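Local coordinates for protein VP1 (Merkel cell polyomavirus, PDB 4FMH) that builds the pentameric units of the icosahedral viral capsid and binds sialylated glycans in a site required for infection, at residues W45-D51 against F261-T265; G162-I166 against N194-W200. Residue numbers count along the deposited sequence, not the author numbering.

How the contacts relate
Contact 1 and contact 2 both close loops of one jelly-roll subunit. Both are buried; contact 1 lies farther out, about 19 Å from the centre of the chain against about 11 Å for contact 2, and its outer end opens on the glycan pocket. Their own centres are about 20 Å apart and their nearest atoms about 9 Å, so they do not touch. Strand 250-263 supplies Leu262 to contact 1 and touches the 194-200 segment through Ile197. Contact 1 is small (246 Å²) and charged, with a salt bridge, a cation-pi pair and a bound sialic acid. Contact 2 (445 Å²) is mainly apolar, fixed by two uncharged hydrogen bonds. Each also reaches a neighbouring subunit of the pentamer.

Contact 1. Residues W45-D51 against F261-T265; sequences WYTYTYD and FLFKT. With SIA (N-acetyl-alpha-neuraminic acid), chain U.
Residues 45-51 form an irregular loop that opens with a type II turn, Trp45 to Tyr48, closed by Tyr48 N to Trp45 O at 2.9 Å; Thr47 holds the positive phi of 82°. Residues 261-265 end strand 250-263 and enter the following loop. The backbones stay separated, CA atoms lying 8.5 Å apart at Tyr48 and Leu262 and 9.3 Å at Asp51 and Lys264, so side chains bridge the gap. Leu262 CD2 lies 3.6 Å from CZ3 at the Trp45 ring edge and 3.9 Å from Tyr48 CE1. Tyr48 OH bonds to Leu149 O of a neighbouring subunit. Lys264, extended beyond an m chi1, places NZ 4.1 Å from the centroid of the Trp45 six-membered ring, over its face: a cation-pi contact. Lys264 NZ forms a salt bridge with Asp51 OD2 (2.6 Å) and donates to SIA O4 (3.0 Å) and to a water (2.8 Å) that donates to Thr49 O (2.7 Å). SIA N5 donates to Asp51 OD1 (2.8 Å), Trp45 NE1 bonds weakly to SIA O10 (3.2 Å), and Ser266 and Lys268 also bind the sugar. The Asp51-Lys264 ion pair thus hydrogen-bonds O4 and the N-acetyl nitrogen, consistent with recognition of both groups.

Contact 2. Residues G162-I166 against N194-W200; sequences GPITI and NYPIEVW
Two loop segments without regular secondary structure run side by side here: Gly162 to Ile166, extended until helix 166-170 begins with Thr165 at its N-cap position, and Asn194 to Trp200, which leads into strand 200-202. CA separations widen along the pair, from 4.6 Å for Pro163 and Asn194 through 5.4 Å for Ile164 and Tyr195 to 6.5 Å for Thr165 and Val199. Beyond Pro196 the second segment makes a single helix-like turn, Pro196 O accepting from Val199 N (3.1 Å) and Trp200 N (3.0 Å).

Two hydrogen bonds join the segments, both at Ile164. Its N donates to Asn194 O at 2.8 Å and 152°, and its O accepts from Trp200 NE1 at 2.8 Å and 166°, near the indole plane; chi1 of -60° and chi2 of 106° set this indole.

Apolar contacts fill the rest. Ile164 (m, t) lies over the face of Tyr195, its CB 4.2 Å from the ring centroid in a CH-pi contact and its CG2 3.5 Å from Tyr195 CE2. Tyr195 OH bonds to Asp190. Pro163 CB meets Pro196 CG at 3.6 Å, and Thr165 CG2 is 3.9 Å from that same CG. Ile166 CG1 touches Val199 CG1 (3.8 Å) and Trp200 CH2 (4.3 Å).

Outside the pair, Ile197 packs on Ala256 and Ile258 of strand 250-263, and Glu198 OE1 is hydrogen-bonded to His111 of a neighbouring subunit. With Ile164 N and O both hydrogen-bonded, the backbone polar atoms are paired where the side chain packs on Tyr195 and, more loosely, on Trp200, joining the approach to helix 166-170 to that of strand 200-202.

Contact 1. Residues W45-D51 against F261-T265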
loop_
_atom_site.group_PDB
_atom_site.type_symbol
_atom_site.label_atom_id
_atom_site.label_comp_id
_atom_site.label_asym_id
_atom_site.label_seq_id
_atom_site.Cartn_x
_atom_site.Cartn_y
_atom_site.Cartn_z
ATOM N N TRP B 45 2.244 -23.045 -25.675
ATOM C CA TRP B 45 1.541 -22.461 -24.540
ATOM C C TRP B 45 2.146 -22.841 -23.178
ATOM O O TRP B 45 1.520 -22.650 -22.139
ATOM C CB TRP B 45 0.041 -22.767 -24.612
ATOM C CG TRP B 45 -0.664 -21.945 -25.670
ATOM C CD1 TRP B 45 -1.342 -22.414 -26.757
ATOM C CD2 TRP B 45 -0.717 -20.515 -25.747
ATOM N NE1 TRP B 45 -1.836 -21.359 -27.500
ATOM C CE2 TRP B 45 -1.464 -20.184 -26.902
ATOM C CE3 TRP B 45 -0.220 -19.478 -24.942
ATOM C CZ2 TRP B 45 -1.724 -18.859 -27.275
ATOM C CZ3 TRP B 45 -0.471 -18.161 -25.317
ATOM C CH2 TRP B 45 -1.222 -17.865 -26.473
ATOM N N TYR B 46 3.369 -23.366 -23.204
ATOM C CA TYR B 46 4.139 -23.640 -21.994
ATOM C C TYR B 46 4.241 -22.379 -21.130
ATOM O O TYR B 46 4.615 -21.311 -21.619
ATOM C CB TYR B 46 5.529 -24.135 -22.385
ATOM C CG TYR B 46 6.500 -24.348 -21.254
ATOM C CD1 TYR B 46 6.217 -25.239 -20.213
ATOM C CD2 TYR B 46 7.730 -23.691 -21.250
ATOM C CE1 TYR B 46 7.132 -25.451 -19.181
ATOM C CE2 TYR B 46 8.646 -23.891 -20.227
ATOM C CZ TYR B 46 8.340 -24.770 -19.198
ATOM O OH TYR B 46 9.252 -24.964 -18.192
ATOM N N THR B 47 3.913 -22.545 -19.848
ATOM C CA THR B 47 3.822 -21.474 -18.822
ATOM C C THR B 47 2.495 -20.708 -18.845
ATOM O O THR B 47 2.339 -19.703 -18.144
ATOM C CB THR B 47 5.062 -20.499 -18.760
ATOM O OG1 THR B 47 4.980 -19.521 -19.804
ATOM C CG2 THR B 47 6.386 -21.259 -18.846
ATOM N N TYR B 48 1.543 -21.210 -19.630
ATOM C CA TYR B 48 0.191 -20.658 -19.696
ATOM C C TYR B 48 -0.866 -21.750 -19.490
ATOM O O TYR B 48 -0.563 -22.957 -19.528
ATOM C CB TYR B 48 -0.069 -19.981 -21.053
ATOM C CG TYR B 48 0.830 -18.817 -21.386
ATOM C CD1 TYR B 48 0.426 -17.504 -21.119
ATOM C CD2 TYR B 48 2.078 -19.020 -21.993
ATOM C CE1 TYR B 48 1.246 -16.423 -21.429
ATOM C CE2 TYR B 48 2.902 -17.940 -22.313
ATOM C CZ TYR B 48 2.476 -16.651 -22.022
ATOM O OH TYR B 48 3.282 -15.583 -22.326
ATOM N N THR B 49 -2.101 -21.313 -19.273
ATOM C CA THR B 49 -3.263 -22.180 -19.356
ATOM C C THR B 49 -3.763 -22.121 -20.800
ATOM O O THR B 49 -3.188 -21.410 -21.637
ATOM C CB THR B 49 -4.413 -21.704 -18.429
ATOM O OG1 THR B 49 -4.847 -20.397 -18.831
ATOM C CG2 THR B 49 -3.977 -21.676 -16.972
ATOM N N TYR B 50 -4.827 -22.866 -21.096
ATOM C CA TYR B 50 -5.625 -22.587 -22.288
ATOM C C TYR B 50 -6.602 -21.455 -21.949
ATOM O O TYR B 50 -6.402 -20.728 -20.972
ATOM C CB TYR B 50 -6.359 -23.844 -22.791
ATOM C CG TYR B 50 -5.491 -24.833 -23.551
ATOM C CD1 TYR B 50 -4.135 -24.578 -23.794
ATOM C CD2 TYR B 50 -6.040 -26.009 -24.069
ATOM C CE1 TYR B 50 -3.350 -25.478 -24.507
ATOM C CE2 TYR B 50 -5.265 -26.915 -24.781
ATOM C CZ TYR B 50 -3.922 -26.645 -24.995
ATOM O OH TYR B 50 -3.157 -27.543 -25.701
ATOM N N ASP B 51 -7.656 -21.298 -22.738
ATOM C CA ASP B 51 -8.583 -20.194 -22.510
ATOM C C ASP B 51 -9.574 -20.506 -21.399
ATOM O O ASP B 51 -10.269 -21.523 -21.430
ATOM C CB ASP B 51 -9.283 -19.803 -23.815
ATOM C CG ASP B 51 -8.297 -19.405 -24.896
ATOM O OD1 ASP B 51 -8.507 -19.791 -26.067
ATOM O OD2 ASP B 51 -7.298 -18.718 -24.574
ATOM N N PHE B 261 -3.262 -12.504 -16.423
ATOM C CA PHE B 261 -3.849 -12.981 -17.670
ATOM C C PHE B 261 -3.127 -12.435 -18.889
ATOM O O PHE B 261 -2.733 -11.263 -18.914
ATOM C CB PHE B 261 -5.310 -12.536 -17.803
ATOM C CG PHE B 261 -6.241 -13.126 -16.783
ATOM C CD1 PHE B 261 -6.675 -14.442 -16.891
ATOM C CD2 PHE B 261 -6.726 -12.336 -15.736
ATOM C CE1 PHE B 261 -7.568 -14.979 -15.955
ATOM C CE2 PHE B 261 -7.619 -12.865 -14.798
ATOM C CZ PHE B 261 -8.031 -14.191 -14.914
ATOM N N LEU B 262 -2.985 -13.291 -19.902
ATOM C CA LEU B 262 -2.700 -12.847 -21.255
ATOM C C LEU B 262 -4.049 -12.577 -21.912
ATOM O O LEU B 262 -4.892 -13.479 -22.021
ATOM C CB LEU B 262 -1.931 -13.913 -22.034
ATOM C CG LEU B 262 -1.507 -13.568 -23.473
ATOM C CD1 LEU B 262 -0.475 -12.432 -23.515
ATOM C CD2 LEU B 262 -0.988 -14.803 -24.194
ATOM N N PHE B 263 -4.261 -11.331 -22.312
ATOM C CA PHE B 263 -5.511 -10.910 -22.940
ATOM C C PHE B 263 -5.384 -11.007 -24.447
ATOM O O PHE B 263 -4.598 -10.275 -25.053
ATOM C CB PHE B 263 -5.824 -9.464 -22.554
ATOM C CG PHE B 263 -6.291 -9.304 -21.130
ATOM C CD1 PHE B 263 -5.378 -9.203 -20.090
ATOM C CD2 PHE B 263 -7.644 -9.254 -20.838
ATOM C CE1 PHE B 263 -5.808 -9.054 -18.764
ATOM C CE2 PHE B 263 -8.090 -9.106 -19.515
ATOM C CZ PHE B 263 -7.166 -9.011 -18.480
ATOM N N LYS B 264 -6.157 -11.910 -25.041
ATOM C CA LYS B 264 -6.085 -12.165 -26.477
ATOM C C LYS B 264 -7.129 -11.336 -27.236
ATOM O O LYS B 264 -8.193 -11.035 -26.699
ATOM C CB LYS B 264 -6.274 -13.659 -26.760
ATOM C CG LYS B 264 -5.289 -14.553 -26.007
ATOM C CD LYS B 264 -5.605 -16.025 -26.219
ATOM C CE LYS B 264 -4.559 -16.900 -25.537
ATOM N NZ LYS B 264 -4.942 -18.340 -25.554
ATOM N N THR B 265 -6.806 -10.978 -28.480
ATOM C CA THR B 265 -7.653 -10.129 -29.329
ATOM C C THR B 265 -9.147 -10.481 -29.290
ATOM O O THR B 265 -9.990 -9.598 -29.180
ATOM C CB THR B 265 -7.159 -10.153 -30.806
ATOM O OG1 THR B 265 -5.749 -9.903 -30.843
ATOM C CG2 THR B 265 -7.880 -9.092 -31.663
HETATM C C1 SIA U . -8.951 -17.288 -30.074
HETATM C C2 SIA U . -7.901 -18.057 -30.878
HETATM C C3 SIA U . -6.511 -17.809 -30.263
HETATM C C4 SIA U . -6.248 -18.574 -28.961
HETATM C C5 SIA U . -6.601 -20.053 -29.102
HETATM C C6 SIA U . -8.000 -20.257 -29.696
HETATM C C7 SIA U . -8.243 -21.751 -29.984
HETATM C C8 SIA U . -9.716 -22.133 -30.190
HETATM C C9 SIA U . -10.276 -21.713 -31.546
HETATM C C10 SIA U . -5.590 -21.668 -27.551
HETATM C C11 SIA U . -5.584 -22.191 -26.149
HETATM N N5 SIA U . -6.463 -20.685 -27.798
HETATM O O1A SIA U . -8.627 -16.204 -29.528
HETATM O O1B SIA U . -10.121 -17.737 -29.983
HETATM O O4 SIA U . -4.864 -18.469 -28.577
HETATM O O6 SIA U . -8.181 -19.477 -30.897
HETATM O O7 SIA U . -7.447 -22.165 -31.103
HETATM O O8 SIA U . -9.883 -23.554 -30.059
HETATM O O9 SIA U . -11.014 -20.502 -31.366
HETATM O O10 SIA U . -4.844 -22.126 -28.401
HETATM O O HOH W 1 -3.411 -20.234 -24.081
#

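Contact 2. Residues G162-I166 against N194-W200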
loop_
_atom_site.group_PDB
_atom_site.type_symbol
_atom_site.label_atom_id
_atom_site.label_comp_id
_atom_site.label_asym_id
_atom_site.label_seq_id
_atom_site.Cartn_x
_atom_site.Cartn_y
_atom_site.Cartn_z
ATOM N N GLY B 162 -5.685 -37.350 -15.080
ATOM C CA GLY B 162 -5.990 -36.048 -14.479
ATOM C C GLY B 162 -5.143 -35.713 -13.262
ATOM O O GLY B 162 -4.312 -36.513 -12.838
ATOM N N PRO B 163 -5.353 -34.520 -12.683
ATOM C CA PRO B 163 -4.632 -34.137 -11.470
ATOM C C PRO B 163 -5.211 -34.821 -10.230
ATOM O O PRO B 163 -6.257 -35.458 -10.310
ATOM C CB PRO B 163 -4.879 -32.629 -11.395
ATOM C CG PRO B 163 -6.220 -32.456 -11.999
ATOM C CD PRO B 163 -6.306 -33.477 -13.108
ATOM N N ILE B 164 -4.533 -34.684 -9.094
ATOM C CA ILE B 164 -5.063 -35.173 -7.827
ATOM C C ILE B 164 -5.955 -34.102 -7.206
ATOM O O ILE B 164 -5.506 -32.992 -6.945
ATOM C CB ILE B 164 -3.935 -35.587 -6.852
ATOM C CG1 ILE B 164 -3.186 -36.805 -7.412
ATOM C CG2 ILE B 164 -4.510 -35.905 -5.457
ATOM C CD1 ILE B 164 -1.740 -36.863 -7.016
ATOM N N THR B 165 -7.222 -34.444 -6.984
ATOM C CA THR B 165 -8.175 -33.516 -6.373
ATOM C C THR B 165 -8.880 -34.186 -5.189
ATOM O O THR B 165 -8.502 -35.286 -4.786
ATOM C CB THR B 165 -9.200 -32.968 -7.408
ATOM O OG1 THR B 165 -9.978 -34.048 -7.938
ATOM C CG2 THR B 165 -8.490 -32.241 -8.561
ATOM N N ILE B 166 -9.880 -33.514 -4.622
ATOM C CA ILE B 166 -10.540 -33.990 -3.408
ATOM C C ILE B 166 -11.210 -35.354 -3.608
ATOM O O ILE B 166 -11.097 -36.238 -2.753
ATOM C CB ILE B 166 -11.535 -32.942 -2.835
ATOM C CG1 ILE B 166 -10.783 -31.662 -2.423
ATOM C CG2 ILE B 166 -12.301 -33.515 -1.637
ATOM C CD1 ILE B 166 -11.672 -30.570 -1.790
ATOM N N ASN B 194 0.708 -31.587 -10.371
ATOM C CA ASN B 194 -0.472 -32.455 -10.252
ATOM C C ASN B 194 -1.505 -32.099 -9.183
ATOM O O ASN B 194 -2.566 -32.728 -9.106
ATOM C CB ASN B 194 -0.052 -33.917 -10.087
ATOM C CG ASN B 194 -0.171 -34.696 -11.371
ATOM O OD1 ASN B 194 -1.245 -35.210 -11.705
ATOM N ND2 ASN B 194 0.934 -34.792 -12.110
ATOM N N TYR B 195 -1.202 -31.100 -8.363
ATOM C CA TYR B 195 -2.127 -30.670 -7.332
ATOM C C TYR B 195 -2.607 -29.271 -7.703
ATOM O O TYR B 195 -1.833 -28.317 -7.603
ATOM C CB TYR B 195 -1.444 -30.679 -5.960
ATOM C CG TYR B 195 -1.198 -32.074 -5.425
ATOM C CD1 TYR B 195 -0.030 -32.768 -5.738
ATOM C CD2 TYR B 195 -2.139 -32.698 -4.610
ATOM C CE1 TYR B 195 0.196 -34.058 -5.249
ATOM C CE2 TYR B 195 -1.929 -33.985 -4.115
ATOM C CZ TYR B 195 -0.759 -34.657 -4.441
ATOM O OH TYR B 195 -0.547 -35.926 -3.955
ATOM N N PRO B 196 -3.866 -29.150 -8.178
ATOM C CA PRO B 196 -4.338 -27.833 -8.630
ATOM C C PRO B 196 -4.419 -26.816 -7.498
ATOM O O PRO B 196 -4.886 -27.120 -6.397
ATOM C CB PRO B 196 -5.736 -28.118 -9.194
ATOM C CG PRO B 196 -5.720 -29.601 -9.539
ATOM C CD PRO B 196 -4.856 -30.210 -8.450
ATOM N N ILE B 197 -3.952 -25.613 -7.796
ATOM C CA ILE B 197 -3.999 -24.497 -6.875
ATOM C C ILE B 197 -5.436 -24.169 -6.433
ATOM O O ILE B 197 -5.672 -23.891 -5.249
ATOM C CB ILE B 197 -3.295 -23.276 -7.497
ATOM C CG1 ILE B 197 -1.798 -23.585 -7.689
ATOM C CG2 ILE B 197 -3.519 -22.005 -6.657
ATOM C CD1 ILE B 197 -1.101 -22.686 -8.723
ATOM N N GLU B 198 -6.393 -24.230 -7.365
ATOM C CA GLU B 198 -7.785 -23.887 -7.046
ATOM C C GLU B 198 -8.473 -24.939 -6.164
ATOM O O GLU B 198 -9.600 -24.739 -5.703
ATOM C CB GLU B 198 -8.604 -23.623 -8.321
ATOM C CG GLU B 198 -9.081 -24.892 -9.056
ATOM C CD GLU B 198 -10.067 -24.568 -10.179
ATOM O OE1 GLU B 198 -9.777 -23.649 -10.972
ATOM O OE2 GLU B 198 -11.124 -25.231 -10.269
ATOM N N VAL B 199 -7.790 -26.055 -5.929
ATOM C CA VAL B 199 -8.337 -27.112 -5.087
ATOM C C VAL B 199 -7.635 -27.188 -3.726
ATOM O O VAL B 199 -8.272 -27.486 -2.716
ATOM C CB VAL B 199 -8.245 -28.495 -5.777
ATOM C CG1 VAL B 199 -8.728 -29.595 -4.837
ATOM C CG2 VAL B 199 -9.043 -28.506 -7.075
ATOM N N TRP B 200 -6.326 -26.930 -3.719
ATOM C CA TRP B 200 -5.468 -27.221 -2.559
ATOM C C TRP B 200 -4.754 -25.985 -2.032
ATOM O O TRP B 200 -4.201 -25.192 -2.806
ATOM C CB TRP B 200 -4.402 -28.253 -2.932
ATOM C CG TRP B 200 -4.931 -29.570 -3.409
ATOM C CD1 TRP B 200 -4.939 -30.032 -4.690
ATOM C CD2 TRP B 200 -5.522 -30.600 -2.606
ATOM N NE1 TRP B 200 -5.508 -31.282 -4.742
ATOM C CE2 TRP B 200 -5.866 -31.660 -3.475
ATOM C CE3 TRP B 200 -5.788 -30.733 -1.235
ATOM C CZ2 TRP B 200 -6.466 -32.845 -3.020
ATOM C CZ3 TRP B 200 -6.393 -31.904 -0.784
ATOM C CH2 TRP B 200 -6.728 -32.942 -1.679
#